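Local coordinates for protein Cap5O (Staphylococcus aureus, PDB 3OJO) that catalyses the NAD-dependent oxidation of UDP-N-acetyl-mannosamine during capsular polysaccharide biosynthesis, at the interface of chains A and B. Residues are numbered along the deposited sequence; one frame, centred on the assembly and turned at random. Chains: chain A/B, Cap5O.

Contact 1: the interface of chains A and B. Residues chain A 232, 235-236, 239, 241, 246; chain B 133, 213-214, 217.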
ATOM      1  N   LEU A 232      -4.236 -10.679   3.316  1.00 44.15           N
ATOM      2  CA  LEU A 232      -3.084 -11.558   3.296  1.00 44.16           C
ATOM      3  C   LEU A 232      -3.099 -12.526   4.472  1.00 46.26           C
ATOM      4  O   LEU A 232      -2.737 -13.685   4.293  1.00 44.81           O
ATOM      5  CB  LEU A 232      -1.817 -10.725   3.264  1.00 44.50           C
ATOM      6  CG  LEU A 232      -0.559 -11.475   3.330  1.00 49.86           C
ATOM      7  CD1 LEU A 232      -0.228 -12.139   1.970  1.00 49.31           C
ATOM      8  CD2 LEU A 232       0.500 -10.585   3.886  1.00 53.53           C
ATOM      9  N   ILE A 235      -5.409 -15.347   3.627  1.00 45.52           N
ATOM     10  CA  ILE A 235      -4.728 -16.202   2.641  1.00 44.13           C
ATOM     11  C   ILE A 235      -3.691 -17.097   3.334  1.00 49.06           C
ATOM     12  O   ILE A 235      -3.699 -18.315   3.137  1.00 49.57           O
ATOM     13  CB  ILE A 235      -4.127 -15.356   1.480  1.00 46.32           C
ATOM     14  CG1 ILE A 235      -5.238 -14.809   0.554  1.00 45.76           C
ATOM     15  CG2 ILE A 235      -3.077 -16.143   0.671  1.00 46.92           C
ATOM     16  CD1 ILE A 235      -4.816 -13.582  -0.403  1.00 43.29           C
ATOM     17  N   CYS A 236      -2.814 -16.483   4.152  1.00 44.64           N
ATOM     18  CA  CYS A 236      -1.755 -17.136   4.925  1.00 43.57           C
ATOM     19  C   CYS A 236      -2.294 -18.139   5.897  1.00 51.00           C
ATOM     20  O   CYS A 236      -1.664 -19.178   6.088  1.00 51.78           O
ATOM     21  CB  CYS A 236      -0.883 -16.108   5.634  1.00 42.47           C
ATOM     22  SG  CYS A 236       0.351 -15.342   4.566  1.00 45.23           S
ATOM     23  N   LEU A 239      -3.255 -21.345   4.034  1.00 47.06           N
ATOM     24  CA  LEU A 239      -2.113 -22.098   3.509  1.00 45.61           C
ATOM     25  C   LEU A 239      -1.108 -22.490   4.596  1.00 51.16           C
ATOM     26  O   LEU A 239      -0.024 -22.986   4.275  1.00 51.10           O
ATOM     27  CB  LEU A 239      -1.396 -21.295   2.397  1.00 44.78           C
ATOM     28  CG  LEU A 239      -2.219 -20.747   1.239  1.00 48.65           C
ATOM     29  CD1 LEU A 239      -1.390 -19.807   0.413  1.00 48.50           C
ATOM     30  CD2 LEU A 239      -2.764 -21.866   0.353  1.00 51.13           C
ATOM     31  N   ILE A 241       0.682 -20.606   6.545  1.00 46.59           N
ATOM     32  CA  ILE A 241       1.821 -19.707   6.404  1.00 44.76           C
ATOM     33  C   ILE A 241       1.677 -18.657   7.521  1.00 46.74           C
ATOM     34  O   ILE A 241       0.552 -18.280   7.869  1.00 45.26           O
ATOM     35  CB  ILE A 241       1.900 -19.093   4.971  1.00 46.86           C
ATOM     36  CG1 ILE A 241       2.174 -20.191   3.912  1.00 46.33           C
ATOM     37  CG2 ILE A 241       2.963 -17.975   4.881  1.00 47.64           C
ATOM     38  CD1 ILE A 241       1.960 -19.761   2.418  1.00 48.07           C
ATOM     39  N   VAL A 246       6.207 -13.236   7.362  1.00 45.99           N
ATOM     40  CA  VAL A 246       6.249 -12.901   5.952  1.00 45.42           C
ATOM     41  C   VAL A 246       6.245 -11.380   5.676  1.00 46.49           C
ATOM     42  O   VAL A 246       6.903 -10.945   4.731  1.00 45.46           O
ATOM     43  CB  VAL A 246       5.210 -13.716   5.143  1.00 50.01           C
ATOM     44  CG1 VAL A 246       5.221 -13.308   3.686  1.00 50.22           C
ATOM     45  CG2 VAL A 246       5.503 -15.205   5.241  1.00 49.64           C
TER
ATOM     46  N   PRO B 133       3.157 -19.638  -3.570  1.00 48.94           N
ATOM     47  CA  PRO B 133       3.356 -20.248  -2.246  1.00 49.24           C
ATOM     48  C   PRO B 133       2.809 -21.665  -2.197  1.00 53.10           C
ATOM     49  O   PRO B 133       1.800 -21.972  -2.840  1.00 52.23           O
ATOM     50  CB  PRO B 133       2.633 -19.292  -1.298  1.00 51.15           C
ATOM     51  CG  PRO B 133       2.545 -18.017  -2.048  1.00 56.24           C
ATOM     52  CD  PRO B 133       2.309 -18.433  -3.467  1.00 51.86           C
ATOM     53  N   MET B 213       6.021 -16.832  -0.219  1.00 36.85           N
ATOM     54  CA  MET B 213       5.032 -15.845   0.184  1.00 37.40           C
ATOM     55  C   MET B 213       5.582 -14.421   0.247  1.00 43.26           C
ATOM     56  O   MET B 213       4.937 -13.485  -0.240  1.00 43.36           O
ATOM     57  CB  MET B 213       4.385 -16.262   1.522  1.00 39.68           C
ATOM     58  CG  MET B 213       3.018 -15.612   1.799  1.00 43.65           C
ATOM     59  SD  MET B 213       1.942 -15.414   0.341  1.00 48.37           S
ATOM     60  CE  MET B 213       0.661 -16.664   0.629  1.00 44.97           C
ATOM     61  N   SER B 214       6.774 -14.278   0.817  1.00 39.11           N
ATOM     62  CA  SER B 214       7.489 -13.027   0.991  1.00 38.20           C
ATOM     63  C   SER B 214       7.764 -12.324  -0.337  1.00 39.92           C
ATOM     64  O   SER B 214       7.588 -11.106  -0.450  1.00 38.53           O
ATOM     65  CB  SER B 214       8.791 -13.282   1.762  1.00 41.23           C
ATOM     66  OG  SER B 214       9.821 -12.354   1.436  1.00 56.44           O
ATOM     67  N   MET B 217       4.473 -11.193  -1.865  1.00 40.72           N
ATOM     68  CA  MET B 217       3.924 -10.093  -1.072  1.00 41.46           C
ATOM     69  C   MET B 217       4.577  -8.757  -1.463  1.00 42.82           C
ATOM     70  O   MET B 217       3.926  -7.719  -1.401  1.00 41.09           O
ATOM     71  CB  MET B 217       4.137 -10.334   0.408  1.00 45.21           C
ATOM     72  CG  MET B 217       2.968 -10.979   1.046  1.00 52.00           C
ATOM     73  SD  MET B 217       3.121 -11.246   2.848  1.00 60.44           S
ATOM     74  CE  MET B 217       3.905  -9.766   3.367  1.00 58.24           C
TER

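Contact 2: the interface of chains A and B. Residues chain A 179, 204, 206, 210, 214, 217-218; chain B 246, 249-250.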
ATOM      1  N   ILE A 179      -1.834  21.727   7.273  1.00 45.00           N
ATOM      2  CA  ILE A 179      -2.086  22.043   5.881  1.00 44.17           C
ATOM      3  C   ILE A 179      -3.098  23.198   5.913  1.00 46.47           C
ATOM      4  O   ILE A 179      -4.137  23.087   6.587  1.00 45.69           O
ATOM      5  CB  ILE A 179      -2.559  20.811   5.035  1.00 47.51           C
ATOM      6  CG1 ILE A 179      -1.517  19.665   5.056  1.00 48.10           C
ATOM      7  CG2 ILE A 179      -2.834  21.223   3.591  1.00 48.22           C
ATOM      8  CD1 ILE A 179      -1.969  18.288   4.381  1.00 57.56           C
ATOM      9  N   ILE A 204       1.905  24.086   6.158  1.00 45.43           N
ATOM     10  CA  ILE A 204       2.053  23.732   4.749  1.00 44.07           C
ATOM     11  C   ILE A 204       1.045  24.568   3.965  1.00 48.60           C
ATOM     12  O   ILE A 204      -0.146  24.531   4.275  1.00 49.28           O
ATOM     13  CB  ILE A 204       1.967  22.187   4.483  1.00 45.94           C
ATOM     14  CG1 ILE A 204       3.069  21.390   5.232  1.00 45.89           C
ATOM     15  CG2 ILE A 204       2.073  21.884   3.009  1.00 44.74           C
ATOM     16  CD1 ILE A 204       2.843  21.084   6.712  1.00 54.13           C
ATOM     17  N   THR A 206      -0.930  25.552   0.569  1.00 41.32           N
ATOM     18  CA  THR A 206      -1.449  24.927  -0.651  1.00 39.56           C
ATOM     19  C   THR A 206      -2.846  25.434  -0.943  1.00 40.51           C
ATOM     20  O   THR A 206      -3.358  26.231  -0.174  1.00 39.61           O
ATOM     21  CB  THR A 206      -1.357  23.386  -0.569  1.00 42.91           C
ATOM     22  OG1 THR A 206      -1.830  22.851  -1.786  1.00 37.90           O
ATOM     23  CG2 THR A 206      -2.125  22.790   0.606  1.00 44.32           C
ATOM     24  N   THR A 210      -6.144  20.708  -2.992  1.00 35.19           N
ATOM     25  CA  THR A 210      -4.977  19.896  -2.657  1.00 34.99           C
ATOM     26  C   THR A 210      -5.057  19.461  -1.201  1.00 35.91           C
ATOM     27  O   THR A 210      -4.723  18.325  -0.929  1.00 35.55           O
ATOM     28  CB  THR A 210      -3.668  20.605  -3.034  1.00 43.58           C
ATOM     29  OG1 THR A 210      -3.674  20.865  -4.437  1.00 42.98           O
ATOM     30  CG2 THR A 210      -2.421  19.798  -2.694  1.00 43.38           C
ATOM     31  N   SER A 214      -5.419  15.489  -0.445  1.00 34.27           N
ATOM     32  CA  SER A 214      -4.304  15.028   0.361  1.00 33.64           C
ATOM     33  C   SER A 214      -4.786  14.304   1.604  1.00 35.51           C
ATOM     34  O   SER A 214      -4.213  13.278   1.951  1.00 36.34           O
ATOM     35  CB  SER A 214      -3.378  16.190   0.695  1.00 37.25           C
ATOM     36  OG  SER A 214      -2.621  16.025   1.878  1.00 49.96           O
ATOM     37  N   MET A 217      -6.297  10.983   0.479  1.00 36.02           N
ATOM     38  CA  MET A 217      -5.206  10.112   0.031  1.00 36.57           C
ATOM     39  C   MET A 217      -4.436   9.460   1.174  1.00 40.77           C
ATOM     40  O   MET A 217      -4.001   8.330   1.018  1.00 40.98           O
ATOM     41  CB  MET A 217      -4.247  10.898  -0.843  1.00 39.38           C
ATOM     42  CG  MET A 217      -4.664  10.961  -2.293  1.00 44.13           C
ATOM     43  SD  MET A 217      -3.400  11.811  -3.295  1.00 49.42           S
ATOM     44  CE  MET A 217      -4.078  11.612  -4.957  1.00 46.94           C
ATOM     45  N   GLU A 218      -4.270  10.175   2.315  1.00 37.12           N
ATOM     46  CA  GLU A 218      -3.599   9.700   3.530  1.00 36.16           C
ATOM     47  C   GLU A 218      -4.389   8.554   4.128  1.00 39.17           C
ATOM     48  O   GLU A 218      -3.828   7.500   4.391  1.00 38.29           O
ATOM     49  CB  GLU A 218      -3.485  10.830   4.567  1.00 37.15           C
ATOM     50  CG  GLU A 218      -2.347  11.804   4.319  1.00 42.53           C
ATOM     51  CD  GLU A 218      -2.227  12.957   5.303  1.00 65.56           C
ATOM     52  OE1 GLU A 218      -1.491  13.918   4.988  1.00 63.09           O
ATOM     53  OE2 GLU A 218      -2.837  12.896   6.395  1.00 59.63           O
TER
ATOM     54  N   VAL B 246      -0.565  16.268  -5.248  1.00 36.15           N
ATOM     55  CA  VAL B 246      -1.270  15.725  -4.094  1.00 35.15           C
ATOM     56  C   VAL B 246      -0.538  14.499  -3.503  1.00 38.01           C
ATOM     57  O   VAL B 246      -0.435  14.386  -2.273  1.00 36.19           O
ATOM     58  CB  VAL B 246      -2.762  15.494  -4.408  1.00 39.50           C
ATOM     59  CG1 VAL B 246      -3.500  14.984  -3.181  1.00 39.20           C
ATOM     60  CG2 VAL B 246      -3.404  16.795  -4.885  1.00 39.14           C
ATOM     61  N   MET B 249       2.212  15.960  -1.568  1.00 36.52           N
ATOM     62  CA  MET B 249       1.602  16.550  -0.390  1.00 36.59           C
ATOM     63  C   MET B 249       1.338  15.459   0.673  1.00 40.59           C
ATOM     64  O   MET B 249       1.928  15.516   1.750  1.00 41.20           O
ATOM     65  CB  MET B 249       0.309  17.286  -0.799  1.00 39.59           C
ATOM     66  CG  MET B 249      -0.316  18.148   0.308  1.00 43.92           C
ATOM     67  SD  MET B 249       0.752  19.476   0.932  1.00 48.41           S
ATOM     68  CE  MET B 249       0.977  20.472  -0.600  1.00 44.82           C
ATOM     69  N   ALA B 250       0.513  14.432   0.334  1.00 36.74           N
ATOM     70  CA  ALA B 250       0.130  13.300   1.193  1.00 35.34           C
ATOM     71  C   ALA B 250       1.310  12.475   1.743  1.00 40.29           C
ATOM     72  O   ALA B 250       1.247  12.004   2.886  1.00 38.79           O
ATOM     73  CB  ALA B 250      -0.838  12.401   0.444  1.00 35.79           C
TER

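Contact 3: the interface of chains A and B. Residues chain A 227, 231, 235, 290-291, 294; chain B 284-288.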
ATOM      1  N   ALA A 227      -6.031  -3.176   4.731  1.00 32.90           N
ATOM      2  CA  ALA A 227      -6.872  -4.150   4.026  1.00 31.60           C
ATOM      3  C   ALA A 227      -5.993  -5.223   3.372  1.00 35.10           C
ATOM      4  O   ALA A 227      -6.302  -6.399   3.489  1.00 34.95           O
ATOM      5  CB  ALA A 227      -7.696  -3.449   2.972  1.00 31.61           C
ATOM      6  N   GLU A 231      -6.218  -9.045   4.314  1.00 40.38           N
ATOM      7  CA  GLU A 231      -6.572  -9.986   3.250  1.00 40.76           C
ATOM      8  C   GLU A 231      -5.500 -11.080   3.165  1.00 46.24           C
ATOM      9  O   GLU A 231      -5.812 -12.259   2.997  1.00 46.20           O
ATOM     10  CB  GLU A 231      -6.708  -9.233   1.916  1.00 42.02           C
ATOM     11  CG  GLU A 231      -6.928 -10.131   0.721  1.00 48.80           C
ATOM     12  CD  GLU A 231      -7.422  -9.431  -0.522  1.00 74.88           C
ATOM     13  OE1 GLU A 231      -8.640  -9.147  -0.606  1.00 69.91           O
ATOM     14  OE2 GLU A 231      -6.590  -9.201  -1.431  1.00 66.04           O
ATOM     15  N   ILE A 235      -5.409 -15.347   3.627  1.00 45.52           N
ATOM     16  CA  ILE A 235      -4.728 -16.202   2.641  1.00 44.13           C
ATOM     17  C   ILE A 235      -3.691 -17.097   3.334  1.00 49.06           C
ATOM     18  O   ILE A 235      -3.699 -18.315   3.137  1.00 49.57           O
ATOM     19  CB  ILE A 235      -4.127 -15.356   1.480  1.00 46.32           C
ATOM     20  CG1 ILE A 235      -5.238 -14.809   0.554  1.00 45.76           C
ATOM     21  CG2 ILE A 235      -3.077 -16.143   0.671  1.00 46.92           C
ATOM     22  CD1 ILE A 235      -4.816 -13.582  -0.403  1.00 43.29           C
ATOM     23  N   THR A 290     -13.380  -1.697  -1.710  1.00 34.95           N
ATOM     24  CA  THR A 290     -12.927  -3.054  -1.388  1.00 33.03           C
ATOM     25  C   THR A 290     -12.088  -3.048  -0.119  1.00 35.68           C
ATOM     26  O   THR A 290     -12.321  -3.877   0.749  1.00 35.75           O
ATOM     27  CB  THR A 290     -12.220  -3.647  -2.597  1.00 37.94           C
ATOM     28  OG1 THR A 290     -13.093  -3.541  -3.722  1.00 37.38           O
ATOM     29  CG2 THR A 290     -11.805  -5.082  -2.392  1.00 38.10           C
ATOM     30  N   GLY A 291     -11.160  -2.100   0.001  1.00 32.84           N
ATOM     31  CA  GLY A 291     -10.317  -1.953   1.189  1.00 33.00           C
ATOM     32  C   GLY A 291     -11.087  -1.735   2.478  1.00 40.27           C
ATOM     33  O   GLY A 291     -10.776  -2.339   3.510  1.00 40.61           O
ATOM     34  N   ILE A 294     -13.050  -5.066   3.346  1.00 38.37           N
ATOM     35  CA  ILE A 294     -12.131  -6.030   3.960  1.00 36.92           C
ATOM     36  C   ILE A 294     -11.941  -5.671   5.415  1.00 42.15           C
ATOM     37  O   ILE A 294     -12.107  -6.535   6.255  1.00 42.76           O
ATOM     38  CB  ILE A 294     -10.780  -6.222   3.171  1.00 38.18           C
ATOM     39  CG1 ILE A 294     -11.037  -6.837   1.783  1.00 36.40           C
ATOM     40  CG2 ILE A 294      -9.755  -7.082   3.940  1.00 37.87           C
ATOM     41  CD1 ILE A 294     -10.066  -6.402   0.763  1.00 37.70           C
TER
ATOM     42  N   ASN B 284     -11.372 -14.070  -0.849  1.00 62.58           N
ATOM     43  CA  ASN B 284     -10.284 -13.850   0.102  1.00 60.63           C
ATOM     44  C   ASN B 284      -9.091 -13.137  -0.555  1.00 58.65           C
ATOM     45  O   ASN B 284      -8.165 -12.758   0.167  1.00 58.76           O
ATOM     46  CB  ASN B 284      -9.858 -15.165   0.784  1.00 62.23           C
ATOM     47  CG  ASN B 284     -10.428 -15.365   2.170  1.00 94.56           C
ATOM     48  OD1 ASN B 284     -11.422 -14.741   2.579  1.00 88.40           O
ATOM     49  ND2 ASN B 284      -9.812 -16.262   2.925  1.00 91.20           N
ATOM     50  N   ALA B 285      -9.107 -12.974  -1.910  1.00 49.47           N
ATOM     51  CA  ALA B 285      -8.092 -12.255  -2.709  1.00 47.36           C
ATOM     52  C   ALA B 285      -8.753 -11.091  -3.502  1.00 46.78           C
ATOM     53  O   ALA B 285      -8.284 -10.699  -4.577  1.00 46.72           O
ATOM     54  CB  ALA B 285      -7.383 -13.227  -3.655  1.00 47.96           C
ATOM     55  N   LYS B 286      -9.844 -10.537  -2.947  1.00 40.55           N
ATOM     56  CA  LYS B 286     -10.649  -9.453  -3.517  1.00 39.35           C
ATOM     57  C   LYS B 286      -9.866  -8.150  -3.796  1.00 40.97           C
ATOM     58  O   LYS B 286     -10.042  -7.590  -4.882  1.00 42.63           O
ATOM     59  CB  LYS B 286     -11.932  -9.235  -2.684  1.00 42.82           C
ATOM     60  CG  LYS B 286     -12.980  -8.280  -3.274  1.00 66.92           C
ATOM     61  CD  LYS B 286     -13.561  -8.687  -4.644  1.00 83.75           C
ATOM     62  CE  LYS B 286     -13.799  -7.503  -5.568  1.00 96.72           C
ATOM     63  NZ  LYS B 286     -14.759  -6.510  -5.007  1.00105.62           N
ATOM     64  N   LEU B 287      -8.999  -7.689  -2.859  1.00 33.19           N
ATOM     65  CA  LEU B 287      -8.170  -6.486  -3.033  1.00 32.45           C
ATOM     66  C   LEU B 287      -7.162  -6.656  -4.130  1.00 37.34           C
ATOM     67  O   LEU B 287      -6.984  -5.746  -4.938  1.00 36.19           O
ATOM     68  CB  LEU B 287      -7.434  -6.108  -1.735  1.00 32.68           C
ATOM     69  CG  LEU B 287      -6.867  -4.681  -1.649  1.00 36.84           C
ATOM     70  CD1 LEU B 287      -7.976  -3.647  -1.482  1.00 34.99           C
ATOM     71  CD2 LEU B 287      -5.972  -4.561  -0.479  1.00 40.51           C
ATOM     72  N   ILE B 288      -6.470  -7.820  -4.146  1.00 37.01           N
ATOM     73  CA  ILE B 288      -5.472  -8.153  -5.166  1.00 37.45           C
ATOM     74  C   ILE B 288      -6.118  -8.136  -6.563  1.00 41.63           C
ATOM     75  O   ILE B 288      -5.556  -7.539  -7.474  1.00 41.36           O
ATOM     76  CB  ILE B 288      -4.706  -9.472  -4.842  1.00 40.24           C
ATOM     77  CG1 ILE B 288      -3.917  -9.323  -3.524  1.00 40.14           C
ATOM     78  CG2 ILE B 288      -3.758  -9.866  -5.998  1.00 39.75           C
ATOM     79  CD1 ILE B 288      -3.581 -10.612  -2.797  1.00 44.93           C
TER

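Contact 1: the interface of chains A and B
B:Met213 reaches into a hydrophobic pocket of chain A with CG anti to its backbone N (chi1 -159°), and bends at chi2 and chi3 turn the thioether so that the CE methyl points between three aliphatic side chains. That methyl lies 3.8 Å from CD1 of A:Leu239, and equally close to CG2 of A:Ile235 and CD1 of A:Ile241. A flexible, unbranched methionine suits such a pocket because it can fold to the shape of rigid branched neighbours. A:Leu239 and A:Ile235 each cross it at about a right angle. Nearer the backbone, CG of B:Met213 is 3.9 Å from SG of A:Cys236 and 3.7 Å from CG1 of A:Val246. The same A:Val246 methyl, anti to its backbone N (chi1 177°), also sits 3.5 Å from CA of B:Ser214, whose small side chain lets the valine come close to the helix backbone. A:Ile241 CD1 touches CB of B:Pro133 (3.8 Å), whose rigid ring offers a flat hydrocarbon surface. B:Met217 lies across A:Leu232, but the modelled sulfur contacts are too short to trust in detail. Without polar bonds, this patch probably contributes to dimer assembly by burying apolar surface where helix 208-238 of chain B packs on the end of helix 208-238, the following loop and helix 243-250 of chain A.

Contact 2: the interface of chains A and B
B:Met249 crosses from helix 243-250 of chain B onto chain A, and its side chain meets a new partner at almost every step. CB starts beside A:Ser214, 4.1 Å from that serine's CB. Because CG is anti to the backbone N (chi1 -170°), the next carbon is carried over the serine, 3.5 Å from its hydroxyl oxygen OG, and it also passes the CG2 methyl of A:Thr210 at 4.0 Å, the two side chains crossing at about a right angle. Bends at chi2 and chi3 then swing the thioether aside. SD lies 3.4 Å from CG2 of A:Ile204, the two side chains lying antiparallel, and the methionine's flexible thioether can rest against the fixed methyl of the beta-branched isoleucine. Finally CE meets A:Thr206 tip to tip, 3.7 Å from its CB. The two threonines and the serine present carbon as well as hydroxyl groups, and these short side chains line a largely carbon path in which hydroxyl oxygens also touch the methionine. Alongside, A:Thr210 CG2 packs on CG2 of B:Val246 (3.8 Å), side by side and again antiparallel. The small B:Ala250 lets its CB approach CB of A:Met217 (3.9 Å). On the chain A side, B:Met249 fits against strand 203-207 and the first turns of the long helix 208-238 that follows it.

Contact 3: the interface of chains A and B
A:Glu231 meets the N-terminus of helix 286-312 of chain B, a helix-capping motif between the two chains of this UDP-glucose/GDP-mannose dehydrogenase family member. In the polar part, both carboxylate oxygens accept backbone N-H groups through their syn lone pairs. OE1 takes a nearly straight hydrogen bond from B:Leu287 N (2.7 Å, 174° at the hydrogen), and OE2 a more bent one from B:Ile288 N (3.0 Å, 154°). CG is anti to the backbone N (chi1 174°) and the chain is extended, so the carboxylate is delivered at full reach to first-turn amides of the helix, which usually have no carbonyl of the preceding turn to bond. The two bonds fix its rotation, and the positive end of the helix dipole would be expected to favour its negative charge. Glutamate, long and forked, suits this double grip. The apolar contacts gather round B:Leu287. Its CB lies 3.6 Å from CD1 of A:Ile294, the side chains crossing at about a right angle, while its branch splits: CD1 goes to CA of A:Gly291 and CD2 to CB of A:Ala227 (4.0 Å). Those partners are small enough for leucine's methyls to lie near their backbones. A:Ile235 and B:Ile288 touch tip to tip through their CD1 methyls. A:Thr290 CG2 also packs at 3.5 Å on CG of B:Lys286, a poorly ordered residue whose contact is correspondingly less certain.

Contacts 1 and 3 are neighbours, the centres of their C-alpha atoms about 13 Å apart, and share A:Ile235. By the same measure, contact 2 lies about 33 Å from contact 1 and 26 Å from contact 3. Helix 208-238 of chain A runs through all three, with its first turns in contact 2 and its last in contacts 1 and 3. Residues 214, 217 and 246 recur in contacts 1 and 2 with the chains exchanged, because the two-fold twin of contact 2 overlaps contact 1. The long helix is probably the spine of a dimer, mostly apolar, with glutamate bonds adding a polar grip near its C-terminal part.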